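Local coordinates for mobilization protein A (Pseudomonas aeruginosa, PDB 2NS6) that nicks one DNA strand at the plasmid's origin of transfer, as a metal-dependent relaxase that starts conjugative transfer, at residues M46-A60 with R127-F140. Residues are numbered along the deposited sequence; the frame is centred on the assembly and turned at random.
Sequences MPEFVERPADYWDAA and RINDGIERPAAQWF
Y56 and W139 both carry CG opposite the backbone N (chi1 -174° and -178°), a setting that brings the two side chains together, crossing at about a right angle. Here W139 NE1 donates to Y56 OH over 3.0 Å, a bent bond whose acceptor is tilted from the indole plane; the same hydroxyl also bonds S125, so the end of the buried tyrosine has two partners. The edges of the Y56 and F49 rings both turn toward the indole in offset edge-to-face pairs, while P47 CB lies over its six-membered ring, 3.4 Å from W139 CZ3. F49, Y56, W139 and F140 form an aromatic cluster, which in this relaxase fold joins helix 53-63 and the type I turn P47–V50 before it to the loop and short, weakly bonded helix that follow sheet strand 117-124. The F49 ring sits between A136, whose CA stands 3.8 Å from its centroid almost on the normal, and V50 CG2 on the opposite face. F140 is enclosed likewise: A60 CA covers one face, W139 CD1 the other, and A59 CB reaches F140 CE1 at the edge (3.4 Å). A water bridges the two backbones, accepting from F49 N and donating to R134 O.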
loop_
_atom_site.group_PDB
_atom_site.type_symbol
_atom_site.label_atom_id
_atom_site.label_comp_id
_atom_site.label_asym_id
_atom_site.label_seq_id
_atom_site.Cartn_x
_atom_site.Cartn_y
_atom_site.Cartn_z
ATOM N N MET A 46 3.962 3.013 9.520
ATOM C CA MET A 46 5.410 2.810 9.468
ATOM C C MET A 46 6.041 2.691 10.859
ATOM O O MET A 46 5.740 3.475 11.761
ATOM C CB MET A 46 6.080 3.965 8.716
ATOM C CG MET A 46 5.815 3.995 7.235
ATOM S SD MET A 46 6.396 2.501 6.400
ATOM C CE MET A 46 5.634 2.699 4.792
ATOM N N PRO A 47 6.930 1.702 11.047
ATOM C CA PRO A 47 7.598 1.498 12.336
ATOM C C PRO A 47 8.551 2.645 12.636
ATOM O O PRO A 47 9.003 3.355 11.727
ATOM C CB PRO A 47 8.311 0.153 12.156
ATOM C CG PRO A 47 8.580 0.105 10.693
ATOM C CD PRO A 47 7.301 0.649 10.092
ATOM N N GLU A 48 8.856 2.823 13.914
ATOM C CA GLU A 48 9.722 3.908 14.363
ATOM C C GLU A 48 11.061 4.076 13.632
ATOM O O GLU A 48 11.504 5.202 13.435
ATOM C CB GLU A 48 9.951 3.776 15.876
ATOM C CG GLU A 48 10.922 4.794 16.485
ATOM C CD GLU A 48 10.544 6.244 16.196
ATOM O OE1 GLU A 48 9.393 6.647 16.487
ATOM O OE2 GLU A 48 11.415 6.981 15.682
ATOM N N PHE A 49 11.705 2.989 13.216
ATOM C CA PHE A 49 12.991 3.141 12.536
ATOM C C PHE A 49 12.892 3.878 11.192
ATOM O O PHE A 49 13.898 4.338 10.657
ATOM C CB PHE A 49 13.669 1.773 12.350
ATOM C CG PHE A 49 13.134 0.969 11.193
ATOM C CD1 PHE A 49 13.459 1.308 9.883
ATOM C CD2 PHE A 49 12.310 -0.129 11.415
ATOM C CE1 PHE A 49 12.973 0.564 8.809
ATOM C CE2 PHE A 49 11.817 -0.880 10.347
ATOM C CZ PHE A 49 12.151 -0.533 9.043
ATOM N N VAL A 50 11.681 3.997 10.658
ATOM C CA VAL A 50 11.448 4.667 9.377
ATOM C C VAL A 50 11.326 6.192 9.497
ATOM O O VAL A 50 10.412 6.685 10.151
ATOM C CB VAL A 50 10.145 4.120 8.714
ATOM C CG1 VAL A 50 9.768 4.959 7.501
ATOM C CG2 VAL A 50 10.342 2.659 8.300
ATOM N N GLU A 51 12.239 6.938 8.871
ATOM C CA GLU A 51 12.177 8.403 8.909
ATOM C C GLU A 51 11.414 8.892 7.675
ATOM O O GLU A 51 10.751 9.933 7.716
ATOM C CB GLU A 51 13.577 9.029 8.926
ATOM C CG GLU A 51 14.444 8.663 10.126
ATOM C CD GLU A 51 13.838 9.076 11.458
ATOM O OE1 GLU A 51 13.129 10.100 11.501
ATOM O OE2 GLU A 51 14.091 8.379 12.465
ATOM N N ARG A 52 11.530 8.131 6.588
ATOM C CA ARG A 52 10.849 8.402 5.310
ATOM C C ARG A 52 10.293 7.078 4.829
ATOM O O ARG A 52 10.935 6.045 4.995
ATOM C CB ARG A 52 11.813 8.866 4.217
ATOM C CG ARG A 52 12.296 10.266 4.311
ATOM C CD ARG A 52 13.180 10.523 3.114
ATOM N NE ARG A 52 12.424 10.568 1.863
ATOM C CZ ARG A 52 12.202 11.681 1.172
ATOM N NH1 ARG A 52 12.679 12.840 1.615
ATOM N NH2 ARG A 52 11.516 11.638 0.037
ATOM N N PRO A 53 9.114 7.095 4.194
ATOM C CA PRO A 53 8.502 5.861 3.692
ATOM C C PRO A 53 9.504 4.994 2.918
ATOM O O PRO A 53 9.562 3.775 3.104
ATOM C CB PRO A 53 7.365 6.377 2.817
ATOM C CG PRO A 53 6.965 7.657 3.524
ATOM C CD PRO A 53 8.297 8.276 3.855
ATOM N N ALA A 54 10.301 5.631 2.063
ATOM C CA ALA A 54 11.304 4.927 1.274
ATOM C C ALA A 54 12.244 4.115 2.158
ATOM O O ALA A 54 12.731 3.054 1.754
ATOM C CB ALA A 54 12.109 5.921 0.436
ATOM N N ASP A 55 12.501 4.600 3.369
ATOM C CA ASP A 55 13.392 3.866 4.264
ATOM C C ASP A 55 12.847 2.462 4.533
ATOM O O ASP A 55 13.614 1.512 4.670
ATOM C CB ASP A 55 13.591 4.618 5.593
ATOM C CG ASP A 55 14.138 6.025 5.398
ATOM O OD1 ASP A 55 14.853 6.276 4.404
ATOM O OD2 ASP A 55 13.863 6.888 6.258
ATOM N N TYR A 56 11.526 2.322 4.591
ATOM C CA TYR A 56 10.930 1.015 4.846
ATOM C C TYR A 56 11.137 0.080 3.653
ATOM O O TYR A 56 11.481 -1.095 3.815
ATOM C CB TYR A 56 9.428 1.157 5.127
ATOM C CG TYR A 56 8.761 -0.133 5.546
ATOM C CD1 TYR A 56 8.752 -0.532 6.882
ATOM C CD2 TYR A 56 8.168 -0.972 4.605
ATOM C CE1 TYR A 56 8.176 -1.730 7.273
ATOM C CE2 TYR A 56 7.586 -2.180 4.984
ATOM C CZ TYR A 56 7.595 -2.553 6.320
ATOM O OH TYR A 56 7.033 -3.745 6.713
ATOM N N TRP A 57 10.928 0.600 2.451
ATOM C CA TRP A 57 11.085 -0.207 1.256
ATOM C C TRP A 57 12.545 -0.554 0.989
ATOM O O TRP A 57 12.845 -1.621 0.438
ATOM C CB TRP A 57 10.452 0.518 0.071
ATOM C CG TRP A 57 9.018 0.852 0.366
ATOM C CD1 TRP A 57 8.471 2.094 0.473
ATOM C CD2 TRP A 57 7.965 -0.080 0.644
ATOM N NE1 TRP A 57 7.136 1.999 0.800
ATOM C CE2 TRP A 57 6.800 0.673 0.904
ATOM C CE3 TRP A 57 7.891 -1.486 0.685
ATOM C CZ2 TRP A 57 5.570 0.071 1.220
ATOM C CZ3 TRP A 57 6.673 -2.082 0.996
ATOM C CH2 TRP A 57 5.525 -1.298 1.255
ATOM N N ASP A 58 13.448 0.337 1.391
ATOM C CA ASP A 58 14.884 0.092 1.230
ATOM C C ASP A 58 15.243 -1.140 2.066
ATOM O O ASP A 58 15.924 -2.046 1.589
ATOM C CB ASP A 58 15.724 1.278 1.741
ATOM C CG ASP A 58 15.751 2.469 0.780
ATOM O OD1 ASP A 58 15.708 2.275 -0.455
ATOM O OD2 ASP A 58 15.847 3.619 1.277
ATOM N N ALA A 59 14.789 -1.155 3.319
ATOM C CA ALA A 59 15.064 -2.267 4.232
ATOM C C ALA A 59 14.466 -3.549 3.677
ATOM O O ALA A 59 15.134 -4.583 3.612
ATOM C CB ALA A 59 14.483 -1.972 5.622
ATOM N N ALA A 60 13.200 -3.485 3.284
ATOM C CA ALA A 60 12.543 -4.653 2.723
ATOM C C ALA A 60 13.422 -5.252 1.616
ATOM O O ALA A 60 13.639 -6.455 1.591
ATOM C CB ALA A 60 11.177 -4.263 2.168
ATOM N N ARG A 127 3.535 -7.273 6.857
ATOM C CA ARG A 127 4.177 -7.351 8.164
ATOM C C ARG A 127 3.277 -6.604 9.127
ATOM O O ARG A 127 2.860 -5.482 8.859
ATOM C CB ARG A 127 5.556 -6.680 8.134
ATOM C CG ARG A 127 6.574 -7.400 7.260
ATOM C CD ARG A 127 7.183 -8.589 8.004
ATOM N NE ARG A 127 8.045 -9.403 7.152
ATOM C CZ ARG A 127 8.888 -10.320 7.609
ATOM N NH1 ARG A 127 8.986 -10.532 8.913
ATOM N NH2 ARG A 127 9.623 -11.031 6.767
ATOM N N ILE A 128 2.981 -7.235 10.253
ATOM C CA ILE A 128 2.108 -6.657 11.258
ATOM C C ILE A 128 2.852 -5.715 12.190
ATOM O O ILE A 128 3.771 -6.128 12.905
ATOM C CB ILE A 128 1.458 -7.781 12.087
ATOM C CG1 ILE A 128 0.692 -8.716 11.150
ATOM C CG2 ILE A 128 0.549 -7.196 13.160
ATOM C CD1 ILE A 128 0.199 -9.993 11.799
ATOM N N ASN A 129 2.463 -4.445 12.194
ATOM C CA ASN A 129 3.125 -3.514 13.090
ATOM C C ASN A 129 2.473 -3.620 14.462
ATOM O O ASN A 129 1.373 -3.111 14.681
ATOM C CB ASN A 129 3.019 -2.079 12.585
ATOM C CG ASN A 129 3.904 -1.131 13.376
ATOM O OD1 ASN A 129 4.281 -1.424 14.510
ATOM N ND2 ASN A 129 4.230 0.008 12.789
ATOM N N ASP A 130 3.162 -4.292 15.379
ATOM C CA ASP A 130 2.667 -4.482 16.737
ATOM C C ASP A 130 3.100 -3.365 17.684
ATOM O O ASP A 130 2.891 -3.460 18.890
ATOM C CB ASP A 130 3.144 -5.829 17.293
ATOM C CG ASP A 130 4.630 -6.057 17.078
ATOM O OD1 ASP A 130 5.365 -5.075 16.868
ATOM O OD2 ASP A 130 5.066 -7.220 17.126
ATOM N N GLY A 131 3.703 -2.312 17.140
ATOM C CA GLY A 131 4.136 -1.208 17.977
ATOM C C GLY A 131 5.442 -1.455 18.713
ATOM O O GLY A 131 5.877 -0.624 19.503
ATOM N N ILE A 132 6.065 -2.603 18.461
ATOM C CA ILE A 132 7.337 -2.945 19.094
ATOM C C ILE A 132 8.487 -2.484 18.211
ATOM O O ILE A 132 8.622 -2.933 17.065
ATOM C CB ILE A 132 7.456 -4.468 19.307
ATOM C CG1 ILE A 132 6.424 -4.928 20.331
ATOM C CG2 ILE A 132 8.862 -4.827 19.762
ATOM C CD1 ILE A 132 6.287 -6.423 20.417
ATOM N N GLU A 133 9.317 -1.593 18.742
ATOM C CA GLU A 133 10.448 -1.068 17.982
ATOM C C GLU A 133 11.455 -2.152 17.620
ATOM O O GLU A 133 11.810 -2.987 18.447
ATOM C CB GLU A 133 11.186 0.025 18.764
ATOM C CG GLU A 133 10.354 1.225 19.157
ATOM C CD GLU A 133 11.199 2.485 19.298
ATOM O OE1 GLU A 133 10.673 3.522 19.754
ATOM O OE2 GLU A 133 12.398 2.437 18.940
ATOM N N ARG A 134 11.917 -2.123 16.379
ATOM C CA ARG A 134 12.896 -3.086 15.904
ATOM C C ARG A 134 13.758 -2.360 14.877
ATOM O O ARG A 134 13.257 -1.538 14.114
ATOM C CB ARG A 134 12.219 -4.288 15.221
ATOM C CG ARG A 134 11.197 -5.053 16.062
ATOM C CD ARG A 134 10.578 -6.196 15.250
ATOM N NE ARG A 134 9.724 -7.083 16.048
ATOM C CZ ARG A 134 8.469 -6.814 16.403
ATOM N NH1 ARG A 134 7.896 -5.675 16.034
ATOM N NH2 ARG A 134 7.782 -7.691 17.121
ATOM N N PRO A 135 15.071 -2.616 14.877
ATOM C CA PRO A 135 15.952 -1.958 13.903
ATOM C C PRO A 135 15.553 -2.418 12.498
ATOM O O PRO A 135 14.879 -3.434 12.349
ATOM C CB PRO A 135 17.335 -2.467 14.300
ATOM C CG PRO A 135 17.224 -2.580 15.788
ATOM C CD PRO A 135 15.853 -3.217 15.975
ATOM N N ALA A 136 15.969 -1.685 11.474
ATOM C CA ALA A 136 15.636 -2.053 10.106
ATOM C C ALA A 136 16.145 -3.461 9.783
ATOM O O ALA A 136 15.424 -4.276 9.207
ATOM C CB ALA A 136 16.231 -1.030 9.118
ATOM N N ALA A 137 17.387 -3.746 10.166
ATOM C CA ALA A 137 17.992 -5.049 9.912
ATOM C C ALA A 137 17.297 -6.205 10.650
ATOM O O ALA A 137 17.537 -7.374 10.342
ATOM C CB ALA A 137 19.482 -5.010 10.296
ATOM N N GLN A 138 16.437 -5.882 11.616
ATOM C CA GLN A 138 15.738 -6.915 12.388
ATOM C C GLN A 138 14.249 -7.017 12.083
ATOM O O GLN A 138 13.613 -8.028 12.382
ATOM C CB GLN A 138 15.898 -6.648 13.888
ATOM C CG GLN A 138 15.269 -7.711 14.781
ATOM C CD GLN A 138 15.220 -7.290 16.239
ATOM O OE1 GLN A 138 16.178 -6.726 16.764
ATOM N NE2 GLN A 138 14.102 -7.571 16.902
ATOM N N TRP A 139 13.691 -5.966 11.494
ATOM C CA TRP A 139 12.262 -5.937 11.197
ATOM C C TRP A 139 11.741 -7.084 10.336
ATOM O O TRP A 139 10.679 -7.638 10.621
ATOM C CB TRP A 139 11.892 -4.592 10.559
ATOM C CG TRP A 139 10.421 -4.435 10.261
ATOM C CD1 TRP A 139 9.783 -4.773 9.102
ATOM C CD2 TRP A 139 9.404 -3.968 11.157
ATOM N NE1 TRP A 139 8.438 -4.550 9.222
ATOM C CE2 TRP A 139 8.172 -4.058 10.471
ATOM C CE3 TRP A 139 9.411 -3.489 12.474
ATOM C CZ2 TRP A 139 6.954 -3.688 11.056
ATOM C CZ3 TRP A 139 8.196 -3.119 13.061
ATOM C CH2 TRP A 139 6.986 -3.221 12.351
ATOM N N PHE A 140 12.487 -7.449 9.296
ATOM C CA PHE A 140 12.056 -8.499 8.383
ATOM C C PHE A 140 12.521 -9.922 8.722
ATOM O O PHE A 140 12.261 -10.871 7.974
ATOM C CB PHE A 140 12.472 -8.127 6.954
ATOM C CG PHE A 140 11.945 -6.783 6.497
ATOM C CD1 PHE A 140 12.672 -5.617 6.717
ATOM C CD2 PHE A 140 10.712 -6.691 5.854
ATOM C CE1 PHE A 140 12.175 -4.374 6.297
ATOM C CE2 PHE A 140 10.206 -5.458 5.431
ATOM C CZ PHE A 140 10.940 -4.297 5.655
HETATM O O HOH W 1 11.398 0.407 14.577
#